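Local coordinates for conjugal transfer protein TRWB (Escherichia coli, PDB 1E9R) that acts as the coupling protein of bacterial conjugation, forming an F1-ATPase-like hexamer that probably uses nucleotide hydrolysis to move DNA, at residues 282-287 with 310-315. Sequence-based numbering, arbitrary orientation.
Sequences WLFIDE and RVVAGL
The aliphatic part of Arg310 lies over one face of the Trp282 indole: its CB sits 3.7 Å from the centroid of the six-membered ring in a CH-pi contact, and its CD stands 3.5 Å from Trp282 CE2, offset toward the rim. Extended from CG to NE, the arginine carries its guanidinium past the ring, turned 67° from the indole plane, to a salt bridge with Glu52; Trp282 NE1 is hydrogen-bonded to Asp82 OD2. Val312 CG2, anti to its own carbonyl carbon, meets the edge of the same indole in plane, 3.6 Å from Trp282 CZ3. An alanine here, removing the indole, would take away the face under Arg310, the edge beside Val312 and the NE1 bond to Asp82, and would probably loosen the packing of the arginine chain. Val312 CB also reaches Phe284 CD2 at 3.8 Å, the two side chains side by side, pointing the same way, and packed against helix 66-79. Strands 281-285 and 309-315 are parallel neighbours in the central sheet of a P-loop NTPase fold, joined by a beta-alpha-beta crossover through helix 297-303. Leu283 and Ile285 face the other side with Val311 and Ala313. Four backbone hydrogen bonds join the strands, given in turn by Leu283, Val312, Ile285 and Gly314, the straightest from Ile285 N to Val312 O (2.9 Å, 173°). Past the strand, Glu287 bends at chi2; its OE2 accepts a hydrogen bond from Ala289 N and OE1 one from Gln316 N.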
ATOM      1  N   TRP B 282      -6.122  11.293  38.284  1.00 37.01           N
ATOM      2  CA  TRP B 282      -5.385  10.298  37.515  1.00 36.69           C
ATOM      3  C   TRP B 282      -6.311   9.371  36.740  1.00 36.00           C
ATOM      4  O   TRP B 282      -7.434   9.100  37.161  1.00 35.83           O
ATOM      5  CB  TRP B 282      -4.497   9.435  38.429  1.00 35.04           C
ATOM      6  CG  TRP B 282      -3.397  10.186  39.097  1.00 36.22           C
ATOM      7  CD1 TRP B 282      -3.498  10.978  40.202  1.00 33.03           C
ATOM      8  CD2 TRP B 282      -2.022  10.253  38.679  1.00 34.68           C
ATOM      9  NE1 TRP B 282      -2.277  11.535  40.499  1.00 36.14           N
ATOM     10  CE2 TRP B 282      -1.354  11.108  39.580  1.00 35.28           C
ATOM     11  CE3 TRP B 282      -1.296   9.674  37.627  1.00 34.77           C
ATOM     12  CZ2 TRP B 282       0.008  11.402  39.466  1.00 33.67           C
ATOM     13  CZ3 TRP B 282       0.061   9.967  37.513  1.00 34.41           C
ATOM     14  CH2 TRP B 282       0.697  10.824  38.429  1.00 36.09           C
ATOM     15  N   LEU B 283      -5.822   8.895  35.598  1.00 33.88           N
ATOM     16  CA  LEU B 283      -6.552   7.956  34.768  1.00 32.02           C
ATOM     17  C   LEU B 283      -5.553   6.853  34.465  1.00 31.89           C
ATOM     18  O   LEU B 283      -4.589   7.061  33.733  1.00 32.83           O
ATOM     19  CB  LEU B 283      -7.008   8.598  33.454  1.00 33.24           C
ATOM     20  CG  LEU B 283      -8.256   8.010  32.767  1.00 34.55           C
ATOM     21  CD1 LEU B 283      -8.131   8.212  31.257  1.00 33.51           C
ATOM     22  CD2 LEU B 283      -8.429   6.530  33.096  1.00 31.12           C
ATOM     23  N   PHE B 284      -5.774   5.684  35.049  1.00 30.95           N
ATOM     24  CA  PHE B 284      -4.895   4.546  34.834  1.00 31.56           C
ATOM     25  C   PHE B 284      -5.526   3.578  33.861  1.00 31.13           C
ATOM     26  O   PHE B 284      -6.606   3.052  34.134  1.00 32.84           O
ATOM     27  CB  PHE B 284      -4.630   3.834  36.162  1.00 32.14           C
ATOM     28  CG  PHE B 284      -3.647   4.543  37.033  1.00 32.37           C
ATOM     29  CD1 PHE B 284      -4.051   5.605  37.835  1.00 32.28           C
ATOM     30  CD2 PHE B 284      -2.299   4.178  37.018  1.00 33.73           C
ATOM     31  CE1 PHE B 284      -3.127   6.301  38.609  1.00 32.08           C
ATOM     32  CE2 PHE B 284      -1.361   4.862  37.787  1.00 33.49           C
ATOM     33  CZ  PHE B 284      -1.775   5.927  38.586  1.00 32.46           C
ATOM     34  N   ILE B 285      -4.858   3.350  32.731  1.00 29.73           N
ATOM     35  CA  ILE B 285      -5.337   2.417  31.709  1.00 29.02           C
ATOM     36  C   ILE B 285      -4.355   1.262  31.631  1.00 29.85           C
ATOM     37  O   ILE B 285      -3.249   1.427  31.134  1.00 28.48           O
ATOM     38  CB  ILE B 285      -5.404   3.081  30.331  1.00 28.44           C
ATOM     39  CG1 ILE B 285      -6.287   4.326  30.402  1.00 27.21           C
ATOM     40  CG2 ILE B 285      -5.930   2.093  29.301  1.00 27.00           C
ATOM     41  CD1 ILE B 285      -6.381   5.083  29.100  1.00 27.37           C
ATOM     42  N   ASP B 286      -4.760   0.090  32.115  1.00 30.69           N
ATOM     43  CA  ASP B 286      -3.879  -1.087  32.123  1.00 32.86           C
ATOM     44  C   ASP B 286      -3.273  -1.433  30.767  1.00 32.09           C
ATOM     45  O   ASP B 286      -2.087  -1.724  30.669  1.00 31.95           O
ATOM     46  CB  ASP B 286      -4.629  -2.308  32.648  1.00 34.28           C
ATOM     47  CG  ASP B 286      -5.775  -2.713  31.747  1.00 37.91           C
ATOM     48  OD1 ASP B 286      -6.618  -1.843  31.411  1.00 36.49           O
ATOM     49  OD2 ASP B 286      -5.830  -3.906  31.378  1.00 38.21           O
ATOM     50  N   GLU B 287      -4.105  -1.420  29.732  1.00 31.85           N
ATOM     51  CA  GLU B 287      -3.676  -1.719  28.371  1.00 31.62           C
ATOM     52  C   GLU B 287      -4.472  -0.827  27.437  1.00 30.81           C
ATOM     53  O   GLU B 287      -5.678  -0.977  27.289  1.00 32.93           O
ATOM     54  CB  GLU B 287      -3.927  -3.192  28.040  1.00 30.94           C
ATOM     55  CG  GLU B 287      -3.698  -3.539  26.579  1.00 35.81           C
ATOM     56  CD  GLU B 287      -2.352  -3.058  26.062  1.00 37.80           C
ATOM     57  OE1 GLU B 287      -1.312  -3.466  26.623  1.00 41.99           O
ATOM     58  OE2 GLU B 287      -2.333  -2.270  25.092  1.00 35.28           O
ATOM     59  N   ARG B 310      -4.054  13.479  34.616  1.00 31.62           N
ATOM     60  CA  ARG B 310      -2.774  12.793  34.559  1.00 31.53           C
ATOM     61  C   ARG B 310      -3.075  11.374  34.125  1.00 31.63           C
ATOM     62  O   ARG B 310      -3.690  10.615  34.875  1.00 31.79           O
ATOM     63  CB  ARG B 310      -2.119  12.778  35.938  1.00 32.00           C
ATOM     64  CG  ARG B 310      -1.827  14.161  36.482  1.00 33.27           C
ATOM     65  CD  ARG B 310      -1.841  14.161  38.000  1.00 36.41           C
ATOM     66  NE  ARG B 310      -1.046  15.252  38.560  1.00 35.62           N
ATOM     67  CZ  ARG B 310      -1.323  16.544  38.424  1.00 37.19           C
ATOM     68  NH1 ARG B 310      -2.398  16.936  37.744  1.00 37.21           N
ATOM     69  NH2 ARG B 310      -0.519  17.445  38.981  1.00 38.00           N
ATOM     70  N   VAL B 311      -2.645  11.018  32.916  1.00 28.28           N
ATOM     71  CA  VAL B 311      -2.895   9.676  32.395  1.00 27.93           C
ATOM     72  C   VAL B 311      -1.662   8.775  32.395  1.00 27.59           C
ATOM     73  O   VAL B 311      -0.562   9.201  32.041  1.00 29.35           O
ATOM     74  CB  VAL B 311      -3.456   9.732  30.950  1.00 27.75           C
ATOM     75  CG1 VAL B 311      -3.812   8.320  30.464  1.00 21.79           C
ATOM     76  CG2 VAL B 311      -4.672  10.657  30.907  1.00 23.16           C
ATOM     77  N   VAL B 312      -1.859   7.529  32.809  1.00 25.75           N
ATOM     78  CA  VAL B 312      -0.790   6.538  32.831  1.00 26.72           C
ATOM     79  C   VAL B 312      -1.382   5.359  32.091  1.00 28.62           C
ATOM     80  O   VAL B 312      -2.388   4.794  32.518  1.00 29.28           O
ATOM     81  CB  VAL B 312      -0.428   6.110  34.266  1.00 29.29           C
ATOM     82  CG1 VAL B 312       0.658   5.051  34.234  1.00 23.75           C
ATOM     83  CG2 VAL B 312       0.034   7.319  35.067  1.00 28.77           C
ATOM     84  N   ALA B 313      -0.770   5.000  30.971  1.00 27.58           N
ATOM     85  CA  ALA B 313      -1.287   3.905  30.165  1.00 26.98           C
ATOM     86  C   ALA B 313      -0.243   2.852  29.872  1.00 28.41           C
ATOM     87  O   ALA B 313       0.898   3.163  29.553  1.00 30.51           O
ATOM     88  CB  ALA B 313      -1.861   4.452  28.846  1.00 23.65           C
ATOM     89  N   GLY B 314      -0.642   1.595  29.999  1.00 27.68           N
ATOM     90  CA  GLY B 314       0.264   0.503  29.705  1.00 27.88           C
ATOM     91  C   GLY B 314       0.050   0.155  28.243  1.00 29.85           C
ATOM     92  O   GLY B 314      -1.049   0.362  27.716  1.00 28.37           O
ATOM     93  N   LEU B 315       1.086  -0.363  27.584  1.00 29.94           N
ATOM     94  CA  LEU B 315       0.994  -0.734  26.172  1.00 31.60           C
ATOM     95  C   LEU B 315       1.903  -1.917  25.923  1.00 32.21           C
ATOM     96  O   LEU B 315       3.115  -1.753  25.923  1.00 31.29           O
ATOM     97  CB  LEU B 315       1.440   0.426  25.278  1.00 29.65           C
ATOM     98  CG  LEU B 315       1.364   0.184  23.765  1.00 30.53           C
ATOM     99  CD1 LEU B 315      -0.098   0.036  23.365  1.00 29.23           C
ATOM    100  CD2 LEU B 315       2.009   1.338  23.004  1.00 27.11           C
TER